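PDB 6DX2: RNA-dependent RNA polymerase from Dera Ghazi Khan orthonairovirus, which carries an N-terminal viral OTU cysteine protease domain, the part described here, linked to deubiquitinase activity, while the whole protein probably synthesises viral RNA. Local coordinates for residues Glu120-Val123 against Ser124-Val128; Asp39-Cys42 against Phe43-Val47. All blocks are in the same frame, centred on the assembly; numbering follows the deposited sequence.

Contact 1 (Glu120-Val123 against Ser124-Val128); sequences EADV and SENVV
D122 and N126 face each other across a tight reversal of the chain, and the carboxylate of D122 accepts three of the bonds that span it, two of them weak. A first torsion of 63° sets its CG between the backbone N and the carbonyl carbon, folding the acid back over the amides that follow it. OD2 takes the backbone N of N126 at 2.9 Å; that donor comes from above the carboxylate plane, 43° out of it. The same oxygen receives a weak, strongly bent bond from S124 N. OD1 engages the amide of N126: ND2 reaches it at 3.3 Å in a weak bond, with the amide and carboxylate planes steeply turned against each other, 78° apart. The other end of that amide is held outside the turn, where N126 OD1 accepts from N26.

The turn closes the hairpin of strands 116-121 and 127-133. D122 to E125 form a type I beta turn, with E125 N bonded to D122 O at 2.8 Å, and the left-handed backbone of E125 makes the step of a G1-type bulge before the strand resumes. D122 N then donates to N126 O at 2.9 Å. Beyond it, A121 and V127 form an antiparallel non-hydrogen-bonded pair, and V128 N donates to E120 O.

Aliphatic groups pack beside these polar bonds. The methyl CB of A121 rests 4.0 Å from E125 CA, while V128 reaches back across the hairpin with CG2, which lies 3.6 Å from D122 N and 4.1 Å from D122 CB. CB of E125 points away from residues 120-123, the chain bends at its second torsion, and OE1 forms a salt bridge with K145 on strand 142-147.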
loop_
_atom_site.group_PDB
_atom_site.type_symbol
_atom_site.label_atom_id
_atom_site.label_comp_id
_atom_site.label_asym_id
_atom_site.label_seq_id
_atom_site.Cartn_x
_atom_site.Cartn_y
_atom_site.Cartn_z
ATOM N N GLU A 120 -8.330 3.893 -3.168
ATOM C CA GLU A 120 -9.163 4.720 -2.312
ATOM C C GLU A 120 -10.602 4.586 -2.761
ATOM O O GLU A 120 -10.941 4.884 -3.916
ATOM C CB GLU A 120 -8.696 6.171 -2.330
ATOM C CG GLU A 120 -7.498 6.347 -1.373
ATOM C CD GLU A 120 -6.696 7.621 -1.589
ATOM O OE1 GLU A 120 -5.496 7.516 -1.950
ATOM O OE2 GLU A 120 -7.263 8.720 -1.386
ATOM N N ALA A 121 -11.461 4.193 -1.794
ATOM C CA ALA A 121 -12.837 3.822 -2.024
ATOM C C ALA A 121 -13.743 4.709 -1.195
ATOM O O ALA A 121 -13.389 5.102 -0.068
ATOM C CB ALA A 121 -13.087 2.345 -1.631
ATOM N N ASP A 122 -14.944 4.975 -1.722
ATOM C CA ASP A 122 -15.971 5.549 -0.864
ATOM C C ASP A 122 -16.686 4.452 -0.051
ATOM O O ASP A 122 -16.356 3.260 -0.126
ATOM C CB ASP A 122 -16.970 6.371 -1.684
ATOM C CG ASP A 122 -17.743 5.526 -2.718
ATOM O OD1 ASP A 122 -18.274 6.121 -3.683
ATOM O OD2 ASP A 122 -17.815 4.285 -2.578
ATOM N N VAL A 123 -17.678 4.872 0.741
ATOM C CA VAL A 123 -18.375 3.959 1.654
ATOM C C VAL A 123 -19.086 2.847 0.892
ATOM O O VAL A 123 -19.324 1.764 1.437
ATOM C CB VAL A 123 -19.368 4.724 2.564
ATOM C CG1 VAL A 123 -18.618 5.628 3.520
ATOM C CG2 VAL A 123 -20.351 5.523 1.746
ATOM N N SER A 124 -19.430 3.083 -0.366
ATOM C CA SER A 124 -20.049 2.046 -1.175
ATOM C C SER A 124 -19.025 1.234 -1.976
ATOM O O SER A 124 -19.425 0.458 -2.849
ATOM C CB SER A 124 -21.091 2.669 -2.100
ATOM O OG SER A 124 -21.809 3.686 -1.416
ATOM N N GLU A 125 -17.718 1.387 -1.683
ATOM C CA GLU A 125 -16.625 0.593 -2.264
ATOM C C GLU A 125 -16.336 0.955 -3.714
ATOM O O GLU A 125 -15.667 0.198 -4.441
ATOM C CB GLU A 125 -16.880 -0.916 -2.145
ATOM C CG GLU A 125 -17.481 -1.341 -0.801
ATOM C CD GLU A 125 -16.472 -1.331 0.329
ATOM O OE1 GLU A 125 -15.268 -1.224 0.050
ATOM O OE2 GLU A 125 -16.889 -1.427 1.500
ATOM N N ASN A 126 -16.768 2.128 -4.149
ATOM C CA ASN A 126 -16.378 2.593 -5.468
ATOM C C ASN A 126 -14.997 3.231 -5.391
ATOM O O ASN A 126 -14.705 3.996 -4.461
ATOM C CB ASN A 126 -17.382 3.606 -5.983
ATOM C CG ASN A 126 -18.773 3.027 -6.075
ATOM O OD1 ASN A 126 -18.976 2.004 -6.724
ATOM N ND2 ASN A 126 -19.728 3.650 -5.398
ATOM N N VAL A 127 -14.142 2.912 -6.376
ATOM C CA VAL A 127 -12.840 3.562 -6.450
ATOM C C VAL A 127 -13.029 5.058 -6.614
ATOM O O VAL A 127 -13.844 5.517 -7.436
ATOM C CB VAL A 127 -11.993 3.010 -7.605
ATOM C CG1 VAL A 127 -10.641 3.738 -7.619
ATOM C CG2 VAL A 127 -11.723 1.561 -7.393
ATOM N N VAL A 128 -12.293 5.826 -5.807
ATOM C CA VAL A 128 -12.209 7.272 -5.957
ATOM C C VAL A 128 -10.854 7.688 -6.507
ATOM O O VAL A 128 -10.768 8.585 -7.342
ATOM C CB VAL A 128 -12.506 7.996 -4.623
ATOM C CG1 VAL A 128 -12.706 9.485 -4.880
ATOM C CG2 VAL A 128 -13.776 7.454 -4.026
#

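Contact 2 (Asp39-Cys42 against Phe43-Val47); sequences DGNC and FFYSV
The D39-G40-N41-C42 sequence at the start of helix 42-52 is the Asp-Gly-Asn-Cys motif of OTU proteases, in which the cysteine is, as in relatives, probably the nucleophile; here D39 and N41 meet Y45 one turn into the helix. D39 to C42 form a type I turn, and OD1 of D39 makes a capping bond to N41 N at 2.8 Å. The other carboxylate oxygen, OD2, uses its syn lone pair to accept from Y45 OH at 2.7 Å, lying at the edge of the tyrosine ring and in its plane.

The hydroxyl of Y45 is gripped a second time. N41 ND2 donates to it at 3.1 Å, nearly straight, with the oxygen in the amide plane. N41 has CG beside its backbone N (chi1 -55°), which swings the amide toward the phenol; the amide and ring planes stand 81° apart. The backbone at N41 places CB over one face of the ring, a CH-pi contact 3.7 Å from the ring centroid. D39 and N41 together thus fix the rotation of the phenol, which also meets W58 edge-to-face. The buried N41 OD1 is satisfied by Y97 N.

Backbone bonds begin the helix, Y45 N donating to N41 O at 2.9 Å and F44 N more weakly to the same oxygen, while a water bridges G40 O and F43 N. One residue further along, C42 O accepts both S46 N and S46 OG, each at 2.8 Å, from opposite faces of its carbonyl plane.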
loop_
_atom_site.group_PDB
_atom_site.type_symbol
_atom_site.label_atom_id
_atom_site.label_comp_id
_atom_site.label_asym_id
_atom_site.label_seq_id
_atom_site.Cartn_x
_atom_site.Cartn_y
_atom_site.Cartn_z
ATOM N N ASP A 39 -7.190 -1.269 14.179
ATOM C CA ASP A 39 -6.369 -0.303 14.879
ATOM C C ASP A 39 -5.367 0.330 13.907
ATOM O O ASP A 39 -5.339 0.030 12.707
ATOM C CB ASP A 39 -5.618 -0.928 16.048
ATOM C CG ASP A 39 -4.686 -2.077 15.622
ATOM O OD1 ASP A 39 -3.895 -1.905 14.671
ATOM O OD2 ASP A 39 -4.702 -3.159 16.277
ATOM N N GLY A 40 -4.498 1.162 14.470
ATOM C CA GLY A 40 -3.560 1.962 13.676
ATOM C C GLY A 40 -2.473 1.165 12.975
ATOM O O GLY A 40 -1.805 1.709 12.083
ATOM N N ASN A 41 -2.328 -0.107 13.289
ATOM C CA ASN A 41 -1.411 -0.992 12.585
ATOM C C ASN A 41 -1.989 -1.615 11.309
ATOM O O ASN A 41 -1.336 -2.483 10.737
ATOM C CB ASN A 41 -0.990 -2.120 13.535
ATOM C CG ASN A 41 -0.417 -1.574 14.832
ATOM O OD1 ASN A 41 0.274 -0.573 14.838
ATOM N ND2 ASN A 41 -0.706 -2.252 15.968
ATOM N N CYS A 42 -3.233 -1.269 10.925
ATOM C CA CYS A 42 -3.958 -1.994 9.881
ATOM C C CYS A 42 -3.231 -2.010 8.523
ATOM O O CYS A 42 -3.377 -3.002 7.808
ATOM C CB CYS A 42 -5.369 -1.433 9.703
ATOM S SG CYS A 42 -5.421 0.319 9.252
ATOM N N PHE A 43 -2.443 -0.974 8.163
ATOM C CA PHE A 43 -1.703 -1.018 6.912
ATOM C C PHE A 43 -0.748 -2.195 6.954
ATOM O O PHE A 43 -0.693 -2.992 6.011
ATOM C CB PHE A 43 -0.951 0.308 6.708
ATOM C CG PHE A 43 -0.044 0.299 5.515
ATOM C CD1 PHE A 43 -0.491 0.808 4.302
ATOM C CD2 PHE A 43 1.214 -0.277 5.592
ATOM C CE1 PHE A 43 0.339 0.780 3.175
ATOM C CE2 PHE A 43 2.057 -0.332 4.448
ATOM C CZ PHE A 43 1.591 0.220 3.242
ATOM N N PHE A 44 -0.104 -2.388 8.112
ATOM C CA PHE A 44 0.893 -3.429 8.277
ATOM C C PHE A 44 0.251 -4.781 8.461
ATOM O O PHE A 44 0.791 -5.763 7.982
ATOM C CB PHE A 44 1.835 -3.049 9.446
ATOM C CG PHE A 44 2.450 -1.636 9.256
ATOM C CD1 PHE A 44 3.487 -1.420 8.324
ATOM C CD2 PHE A 44 1.848 -0.530 9.889
ATOM C CE1 PHE A 44 3.994 -0.118 8.137
ATOM C CE2 PHE A 44 2.306 0.744 9.692
ATOM C CZ PHE A 44 3.365 0.966 8.804
ATOM N N TYR A 45 -0.903 -4.848 9.135
ATOM C CA TYR A 45 -1.669 -6.100 9.168
ATOM C C TYR A 45 -2.023 -6.520 7.759
ATOM O O TYR A 45 -1.979 -7.712 7.420
ATOM C CB TYR A 45 -2.976 -5.931 9.914
ATOM C CG TYR A 45 -2.869 -5.670 11.414
ATOM C CD1 TYR A 45 -1.672 -5.945 12.123
ATOM C CD2 TYR A 45 -3.903 -5.009 12.064
ATOM C CE1 TYR A 45 -1.585 -5.662 13.530
ATOM C CE2 TYR A 45 -3.803 -4.684 13.408
ATOM C CZ TYR A 45 -2.654 -5.010 14.127
ATOM O OH TYR A 45 -2.576 -4.684 15.465
ATOM N N SER A 46 -2.439 -5.542 6.944
ATOM C CA SER A 46 -2.946 -5.852 5.621
ATOM C C SER A 46 -1.841 -6.387 4.732
ATOM O O SER A 46 -2.051 -7.385 4.005
ATOM C CB SER A 46 -3.583 -4.610 5.024
ATOM O OG SER A 46 -4.784 -4.292 5.702
ATOM N N VAL A 47 -0.690 -5.710 4.735
ATOM C CA VAL A 47 0.450 -6.173 3.945
ATOM C C VAL A 47 0.904 -7.541 4.433
ATOM O O VAL A 47 1.140 -8.451 3.626
ATOM C CB VAL A 47 1.584 -5.145 4.023
ATOM C CG1 VAL A 47 2.897 -5.771 3.480
ATOM C CG2 VAL A 47 1.131 -3.957 3.214
HETATM O O HOH W 1 -1.901 1.538 9.473
#

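Contact 2 comes first along the chain, at the N-terminus of helix 42-52, and contact 1 follows much later, where strand 116-121 turns into strand 127-133. Their centres lie 19 Å apart and their nearest atoms about 10 Å, so they do not touch, although both belong to the OTU-like protease domain. The mixed sheet connects them: strand 116-121 runs beside 142-147, which in turn neighbours 150-156, and side chains of C42, F43 and S46 pack on I151 of that last strand. Contact 2 is largely buried, at the probable catalytic centre, whereas contact 1 is a surface hairpin end on the same sheet.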